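Local atomic coordinates of salicylaldehyde dehydrogenase NahF (Pseudomonas putida, PDB entry 4JZ6), a protein that probably oxidises salicylaldehyde to salicylate with NAD+ and water, as an aldehyde dehydrogenase of the naphthalene degradation pathway. Residues 156-161 against 183-188; 239-244 against 260-265; 277-282 against 430-435. All coordinates share one frame; numbering follows the deposited sequence.

Contact 1 (156-161 against 183-188)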
# COMPACT_ATOMS: atom_id res chain seq x y z
N VAL A 156 -12.74 5.68 -5.21
CA VAL A 156 -12.53 5.41 -3.80
C VAL A 156 -13.38 6.33 -2.91
O VAL A 156 -14.10 5.86 -2.03
CB VAL A 156 -11.04 5.58 -3.42
CG1 VAL A 156 -10.85 5.47 -1.92
CG2 VAL A 156 -10.19 4.56 -4.16
N GLY A 157 -13.29 7.63 -3.16
CA GLY A 157 -13.92 8.62 -2.31
C GLY A 157 -12.99 9.80 -2.16
O GLY A 157 -12.06 9.96 -2.96
N PRO A 158 -13.23 10.65 -1.15
CA PRO A 158 -12.34 11.79 -0.92
C PRO A 158 -10.90 11.37 -0.63
O PRO A 158 -10.66 10.56 0.27
CB PRO A 158 -12.96 12.47 0.30
CG PRO A 158 -14.41 12.13 0.21
CD PRO A 158 -14.44 10.71 -0.32
N ILE A 159 -9.96 11.92 -1.40
CA ILE A 159 -8.54 11.66 -1.19
C ILE A 159 -7.87 12.86 -0.53
O ILE A 159 -8.10 14.01 -0.93
CB ILE A 159 -7.82 11.32 -2.52
CG1 ILE A 159 -7.80 9.81 -2.77
CG2 ILE A 159 -6.37 11.75 -2.48
CD1 ILE A 159 -9.14 9.13 -2.71
N LEU A 160 -7.06 12.61 0.50
CA LEU A 160 -6.24 13.67 1.08
C LEU A 160 -4.89 13.76 0.38
O LEU A 160 -4.08 12.83 0.48
CB LEU A 160 -6.03 13.42 2.57
CG LEU A 160 -5.06 14.39 3.25
CD1 LEU A 160 -5.59 15.81 3.12
CD2 LEU A 160 -4.87 14.01 4.71
N SER A 161 -4.66 14.86 -0.33
CA SER A 161 -3.41 15.07 -1.06
C SER A 161 -2.56 16.16 -0.42
O SER A 161 -2.92 17.34 -0.46
CB SER A 161 -3.68 15.45 -2.52
OG SER A 161 -4.38 14.42 -3.20
N GLY A 183 -12.17 9.25 -10.54
CA GLY A 183 -13.52 9.52 -10.08
C GLY A 183 -13.58 9.96 -8.64
O GLY A 183 -14.65 9.98 -8.03
N ASN A 184 -12.42 10.30 -8.08
CA ASN A 184 -12.37 10.75 -6.69
C ASN A 184 -12.42 12.26 -6.58
O ASN A 184 -12.19 12.97 -7.56
CB ASN A 184 -11.13 10.21 -6.00
CG ASN A 184 -11.00 8.72 -6.15
OD1 ASN A 184 -11.69 7.96 -5.47
ND2 ASN A 184 -10.13 8.28 -7.05
N THR A 185 -12.74 12.75 -5.38
CA THR A 185 -12.64 14.17 -5.07
C THR A 185 -11.49 14.32 -4.09
O THR A 185 -11.10 13.34 -3.44
CB THR A 185 -13.94 14.71 -4.46
OG1 THR A 185 -14.09 14.22 -3.12
CG2 THR A 185 -15.13 14.28 -5.29
N VAL A 186 -10.93 15.51 -3.98
CA VAL A 186 -9.72 15.67 -3.18
C VAL A 186 -9.66 16.91 -2.29
O VAL A 186 -10.06 18.01 -2.69
CB VAL A 186 -8.45 15.54 -4.06
CG1 VAL A 186 -8.78 15.82 -5.51
CG2 VAL A 186 -7.32 16.45 -3.58
N VAL A 187 -9.20 16.71 -1.06
CA VAL A 187 -8.79 17.81 -0.21
C VAL A 187 -7.29 18.02 -0.42
O VAL A 187 -6.46 17.19 -0.03
CB VAL A 187 -9.09 17.51 1.27
CG1 VAL A 187 -8.59 18.65 2.15
CG2 VAL A 187 -10.58 17.30 1.48
N PHE A 188 -6.96 19.14 -1.07
CA PHE A 188 -5.59 19.48 -1.45
C PHE A 188 -4.97 20.38 -0.38
O PHE A 188 -5.38 21.53 -0.21
CB PHE A 188 -5.63 20.19 -2.81
CG PHE A 188 -4.33 20.84 -3.23
CD1 PHE A 188 -3.10 20.36 -2.81
CD2 PHE A 188 -4.35 21.95 -4.07
CE1 PHE A 188 -1.93 20.97 -3.21
CE2 PHE A 188 -3.18 22.57 -4.48
CZ PHE A 188 -1.97 22.08 -4.05

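Contact 2 (239-244 against 260-265). With SO4 (sulfate ion), chain D.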
# COMPACT_ATOMS: atom_id res chain seq x y z
N ARG A 239 -10.66 8.90 2.61
CA ARG A 239 -10.52 7.46 2.42
C ARG A 239 -9.07 7.00 2.26
O ARG A 239 -8.67 5.99 2.83
CB ARG A 239 -11.36 6.99 1.24
CG ARG A 239 -12.85 7.16 1.44
CD ARG A 239 -13.39 6.18 2.48
NE ARG A 239 -13.08 4.80 2.11
CZ ARG A 239 -13.80 4.07 1.27
NH1 ARG A 239 -14.88 4.59 0.69
NH2 ARG A 239 -13.45 2.82 1.00
N ARG A 240 -8.30 7.74 1.47
CA ARG A 240 -6.88 7.44 1.28
C ARG A 240 -6.06 8.72 1.32
O ARG A 240 -6.60 9.82 1.20
CB ARG A 240 -6.63 6.68 -0.03
CG ARG A 240 -7.19 5.26 -0.04
CD ARG A 240 -7.01 4.57 -1.38
NE ARG A 240 -7.71 3.29 -1.42
CZ ARG A 240 -7.70 2.44 -2.45
NH1 ARG A 240 -7.01 2.71 -3.55
NH2 ARG A 240 -8.39 1.30 -2.37
N ILE A 241 -4.76 8.56 1.52
CA ILE A 241 -3.87 9.71 1.68
C ILE A 241 -2.62 9.53 0.83
O ILE A 241 -1.99 8.47 0.85
CB ILE A 241 -3.42 9.87 3.14
CG1 ILE A 241 -4.64 9.97 4.06
CG2 ILE A 241 -2.54 11.09 3.30
CD1 ILE A 241 -4.66 8.93 5.14
N ASN A 242 -2.27 10.57 0.07
CA ASN A 242 -0.95 10.63 -0.56
C ASN A 242 -0.15 11.77 0.07
O ASN A 242 -0.66 12.89 0.23
CB ASN A 242 -1.05 10.77 -2.08
CG ASN A 242 -1.76 12.04 -2.52
OD1 ASN A 242 -1.13 13.01 -2.92
ND2 ASN A 242 -3.08 12.03 -2.43
N PHE A 243 1.08 11.47 0.44
CA PHE A 243 1.95 12.46 1.05
C PHE A 243 3.29 12.55 0.33
O PHE A 243 3.94 11.53 0.10
CB PHE A 243 2.21 12.15 2.52
CG PHE A 243 3.17 13.09 3.17
CD1 PHE A 243 2.72 14.28 3.72
CD2 PHE A 243 4.53 12.80 3.23
CE1 PHE A 243 3.61 15.16 4.32
CE2 PHE A 243 5.42 13.67 3.83
CZ PHE A 243 4.96 14.85 4.38
N THR A 244 3.69 13.76 -0.00
CA THR A 244 5.00 13.99 -0.59
C THR A 244 5.73 14.97 0.30
O THR A 244 5.22 16.05 0.62
CB THR A 244 4.89 14.50 -2.04
OG1 THR A 244 4.26 13.51 -2.86
CG2 THR A 244 6.27 14.82 -2.61
N HIS A 260 -6.15 4.45 11.84
CA HIS A 260 -7.45 4.35 11.18
C HIS A 260 -7.42 3.42 9.96
O HIS A 260 -8.33 3.46 9.12
CB HIS A 260 -7.96 5.73 10.78
CG HIS A 260 -7.98 6.71 11.92
ND1 HIS A 260 -8.90 6.64 12.94
CD2 HIS A 260 -7.17 7.76 12.21
CE1 HIS A 260 -8.68 7.61 13.80
NE2 HIS A 260 -7.63 8.31 13.38
N LEU A 261 -6.37 2.61 9.87
CA LEU A 261 -6.22 1.61 8.80
C LEU A 261 -6.35 2.19 7.40
O LEU A 261 -6.92 1.55 6.51
CB LEU A 261 -7.22 0.45 8.98
CG LEU A 261 -7.11 -0.60 10.10
CD1 LEU A 261 -5.71 -1.19 10.17
CD2 LEU A 261 -7.52 -0.03 11.45
N LYS A 262 -5.84 3.39 7.18
CA LYS A 262 -5.97 4.02 5.87
C LYS A 262 -4.71 3.85 5.03
O LYS A 262 -3.60 3.98 5.53
CB LYS A 262 -6.34 5.50 6.00
CG LYS A 262 -7.52 5.73 6.93
CD LYS A 262 -8.37 6.88 6.49
CE LYS A 262 -9.51 7.13 7.47
NZ LYS A 262 -10.32 8.31 7.08
N ARG A 263 -4.91 3.54 3.76
CA ARG A 263 -3.80 3.34 2.84
C ARG A 263 -3.12 4.66 2.50
O ARG A 263 -3.78 5.69 2.31
CB ARG A 263 -4.29 2.66 1.56
CG ARG A 263 -3.26 2.60 0.44
CD ARG A 263 -3.77 1.72 -0.68
NE ARG A 263 -2.90 1.70 -1.85
CZ ARG A 263 -3.20 1.03 -2.96
NH1 ARG A 263 -4.33 0.34 -3.03
NH2 ARG A 263 -2.37 1.05 -4.00
N CYS A 264 -1.79 4.62 2.44
CA CYS A 264 -1.00 5.79 2.10
C CYS A 264 -0.17 5.60 0.84
O CYS A 264 0.39 4.53 0.61
CB CYS A 264 -0.08 6.17 3.26
SG CYS A 264 -0.97 6.84 4.67
N LEU A 265 -0.12 6.64 0.02
CA LEU A 265 0.88 6.73 -1.03
C LEU A 265 1.96 7.67 -0.50
O LEU A 265 1.72 8.87 -0.33
CB LEU A 265 0.27 7.28 -2.32
CG LEU A 265 0.98 6.98 -3.64
CD1 LEU A 265 0.08 7.39 -4.79
CD2 LEU A 265 2.32 7.69 -3.74
S SO4 D . -9.84 1.84 1.05
O1 SO4 D . -8.63 1.27 1.63
O2 SO4 D . -10.36 0.91 0.06
O3 SO4 D . -10.84 2.07 2.10
O4 SO4 D . -9.51 3.12 0.41
O HOH W 1 -7.58 3.48 2.83

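Contact 3 (277-282 against 430-435). With SO4 (sulfate ion), chain E.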
# COMPACT_ATOMS: atom_id res chain seq x y z
N LEU A 277 31.12 4.23 -13.42
CA LEU A 277 32.00 3.07 -13.44
C LEU A 277 33.32 3.44 -14.10
O LEU A 277 33.45 4.53 -14.64
CB LEU A 277 31.35 1.88 -14.16
CG LEU A 277 29.95 1.48 -13.68
CD1 LEU A 277 29.28 0.55 -14.66
CD2 LEU A 277 30.00 0.85 -12.31
N ASP A 278 34.30 2.53 -14.07
CA ASP A 278 35.62 2.84 -14.64
C ASP A 278 35.53 2.95 -16.16
O ASP A 278 36.47 3.39 -16.84
CB ASP A 278 36.69 1.83 -14.18
CG ASP A 278 36.45 0.41 -14.71
OD1 ASP A 278 36.35 0.22 -15.95
OD2 ASP A 278 36.40 -0.53 -13.89
N ASP A 279 34.36 2.59 -16.66
CA ASP A 279 34.08 2.41 -18.07
C ASP A 279 33.42 3.65 -18.68
O ASP A 279 33.26 3.73 -19.89
CB ASP A 279 33.08 1.26 -18.17
CG ASP A 279 33.10 0.61 -19.50
OD1 ASP A 279 34.06 0.83 -20.26
OD2 ASP A 279 32.16 -0.14 -19.79
N ALA A 280 33.04 4.59 -17.83
CA ALA A 280 32.11 5.65 -18.21
C ALA A 280 32.62 6.64 -19.26
O ALA A 280 33.80 6.93 -19.35
CB ALA A 280 31.64 6.39 -16.97
N ASP A 281 31.68 7.12 -20.08
CA ASP A 281 31.90 8.29 -20.92
C ASP A 281 31.93 9.46 -19.94
O ASP A 281 30.88 9.95 -19.53
CB ASP A 281 30.73 8.42 -21.90
CG ASP A 281 30.86 9.61 -22.85
OD1 ASP A 281 31.62 10.56 -22.56
OD2 ASP A 281 30.17 9.60 -23.89
N ILE A 282 33.13 9.90 -19.57
CA ILE A 282 33.28 10.92 -18.53
C ILE A 282 32.63 12.25 -18.91
O ILE A 282 32.01 12.91 -18.08
CB ILE A 282 34.76 11.14 -18.17
CG1 ILE A 282 35.37 9.82 -17.70
CG2 ILE A 282 34.92 12.20 -17.09
CD1 ILE A 282 36.83 9.93 -17.35
N GLY A 430 28.32 3.84 -17.83
CA GLY A 430 29.34 2.91 -18.25
C GLY A 430 29.23 2.66 -19.74
O GLY A 430 28.12 2.52 -20.26
N ARG A 431 30.36 2.60 -20.43
CA ARG A 431 30.35 2.32 -21.86
C ARG A 431 29.90 0.89 -22.20
O ARG A 431 29.28 0.67 -23.24
CB ARG A 431 31.70 2.65 -22.49
CG ARG A 431 31.93 4.13 -22.70
CD ARG A 431 33.20 4.41 -23.47
NE ARG A 431 33.18 5.75 -24.07
CZ ARG A 431 33.79 6.81 -23.56
NH1 ARG A 431 34.51 6.70 -22.44
NH2 ARG A 431 33.70 7.98 -24.18
N ASP A 432 30.22 -0.07 -21.33
CA ASP A 432 29.68 -1.43 -21.42
C ASP A 432 28.30 -1.41 -20.78
O ASP A 432 28.18 -1.36 -19.55
CB ASP A 432 30.60 -2.43 -20.71
CG ASP A 432 30.08 -3.87 -20.72
OD1 ASP A 432 28.90 -4.13 -21.06
OD2 ASP A 432 30.88 -4.76 -20.35
N ILE A 433 27.27 -1.46 -21.61
CA ILE A 433 25.91 -1.40 -21.12
C ILE A 433 25.49 -2.71 -20.43
O ILE A 433 24.71 -2.69 -19.47
CB ILE A 433 24.93 -0.96 -22.24
CG1 ILE A 433 24.94 0.57 -22.38
CG2 ILE A 433 23.51 -1.41 -21.93
CD1 ILE A 433 25.67 1.08 -23.58
N ASN A 434 26.02 -3.84 -20.91
CA ASN A 434 25.76 -5.11 -20.25
C ASN A 434 26.12 -5.01 -18.79
O ASN A 434 25.33 -5.38 -17.92
CB ASN A 434 26.54 -6.26 -20.90
CG ASN A 434 25.83 -6.83 -22.10
OD1 ASN A 434 24.67 -6.52 -22.36
ND2 ASN A 434 26.52 -7.68 -22.85
N ARG A 435 27.31 -4.48 -18.52
CA ARG A 435 27.72 -4.26 -17.14
C ARG A 435 26.83 -3.25 -16.42
O ARG A 435 26.29 -3.54 -15.35
CB ARG A 435 29.17 -3.81 -17.05
CG ARG A 435 29.53 -3.39 -15.65
CD ARG A 435 31.02 -3.47 -15.42
NE ARG A 435 31.69 -2.22 -15.75
CZ ARG A 435 32.98 -2.00 -15.51
NH1 ARG A 435 33.71 -2.93 -14.93
NH2 ARG A 435 33.53 -0.84 -15.84
S SO4 E . 35.75 10.37 -22.06
O1 SO4 E . 37.15 10.41 -21.63
O2 SO4 E . 35.67 9.77 -23.38
O3 SO4 E . 35.00 9.56 -21.10
O4 SO4 E . 35.18 11.72 -22.10
O HOH W 2 29.96 -0.50 -17.69

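Contact 1 (156-161 against 183-188)
Asn184 reaches across to the loop at Val156 and Gly157, where its OD1 takes two backbone N-H groups, both in the plane of the amide carbonyl. The bond from Gly157 N to Asn184 OD1 is 2.8 Å long and fairly straight, 163° at the hydrogen; Val156 N meets the same oxygen at a more bent angle. CG is anti to the carbonyl carbon (chi1 -53°), which puts OD1 within reach of both N-H groups, and Ile159 CD1 lies 3.9 Å from Asn184 CG. At the other end of the amide, ND2 is hydrogen-bonded to Pro179 O and Phe483 O, which fixes its rotation. Past Asn184 the chains run parallel: Ile159 N donates to Thr185 O (2.7 Å), Val187 N to Ile159 O (2.9 Å) and Ser161 N to Val187 O (3.0 Å). Leu160 and Val187 share one face of the sheet, CD1 of Leu160 lying 4.2 Å from CG1 of Val187. Ile159, Ser161, Val186 and Phe188 share the other, where Ser161 OG touches Val186 CG2 at 3.6 Å and is hydrogen-bonded to Asn242 ND2 and Ala175 O. The pair belongs to a right-handed beta-alpha-beta crossover through helix 170-181, within the Rossmann-like sheet of the aldehyde dehydrogenase fold. Strand 159-162 has 240-244 as its further neighbour, strand 186-189 has 215-218, and helix 56-73 packs on Pro158 and Thr185.

Contact 2 (239-244 against 260-265)
Lys262 packs its CB against Ile241 CD1 at 3.9 Å, the two side chains crossing at a slant. Its chain bends at chi2 (-146°), and CD comes to lie beside the carbonyl oxygen of Arg239. Just before it, Leu261 takes a positive phi and closes helix 247-259 with a Schellman motif, turning the backbone into the next strand.

At Arg263 the backbone N donates to a water that also meets Arg239 O and a sulfate oxygen, while Arg263 O accepts from Ile241 N at 3.1 Å. CG sits anti to the backbone N (chi1 171°) and the extended chain carries the guanidinium across that of Arg240, the two planes 28° apart. NH1 of Arg263 stands 3.6 Å from NH1 of Arg240, over the face of the latter group. The repulsion between these like charges is probably eased by negative groups around them: Arg263 NH2 forms salt bridges with Asp481 and Glu482, while Arg240 NE donates to the sulfate O4 at 2.6 Å. Arg239 NH2 reaches O3 of the same ion, probably a crystallisation component, which is also hydrogen-bonded to Lys467 N of the second subunit.

Strands 240-244 and 264-267 are parallel neighbours in a mixed sheet, joined through helix 247-259 as a beta-alpha-beta unit. Lys262, Arg263 and Cys264 line a pocket that holds salicylaldehyde.

Cys264 follows on the same face as Ile241, SG lying 4.2 Å from Ile241 CB. Leu265, on the other face, sets CB 3.7 Å from Asn242 CB. Its N donates to Ile241 O at 2.7 Å, and its O accepts from Phe243 N at 2.8 Å.

Contact 3 (277-282 against 430-435)
Asp279 O receives Arg431 N at 3.2 Å from above the carbonyl plane, within a junction of two loops that each lead into a helix N-cap. Leu277 to Ala280 form a type I turn ahead of the cap residue Asp281, whose OD1 accepts from Ala284 N; Asp432 caps the helix starting at Ile433, its OD1 accepting from Arg435 N at 3.0 Å. Asp432 N also faces Asp279 OD2, but is modelled too close for that bond to be taken literally. A water donates to Asp279 OD2 and Asp432 O and accepts from Arg435 NE (3.1 Å). Arg435, bent at chi3 (89°), turns its NH2 onto Asp278 OD1 in a 3.0 Å salt bridge, in the guanidinium plane but above that of the carboxylate. An alanine in place of Arg435 would probably leave Asp278 without this charge partner and deprive the water of the N-H it accepts from NE. Arg431 lays its guanidinium over Asp281, the planes 15° apart; this stacked pair is a long salt bridge of charges alone. At its edge a sulfate, probably from the crystallisation liquor, accepts from both terminal nitrogens, Arg431 NH2 meeting O2 at 2.8 Å.

From the N terminus, contact 1 closes first: 156-161 and 183-188 come together after helix 170-181. Contact 2 follows by the same plan, 239-244 meeting 260-265 after helix 247-259. Strands 159-162 and 240-244 are neighbours, so the two contacts touch and belong to one sheet, with Pro158 O and Arg239 N probably hydrogen-bonded. Contact 3 closes a much longer loop, 147 residues lying between 277-282 and 430-435, and joins parts flanking the neighbouring strands 273-276 and 425-429 of another sheet. Its centre lies about 40 Å from that of contact 2. The three follow in series, none enclosing or crossing another; contacts 2 and 3 also meet the second subunit.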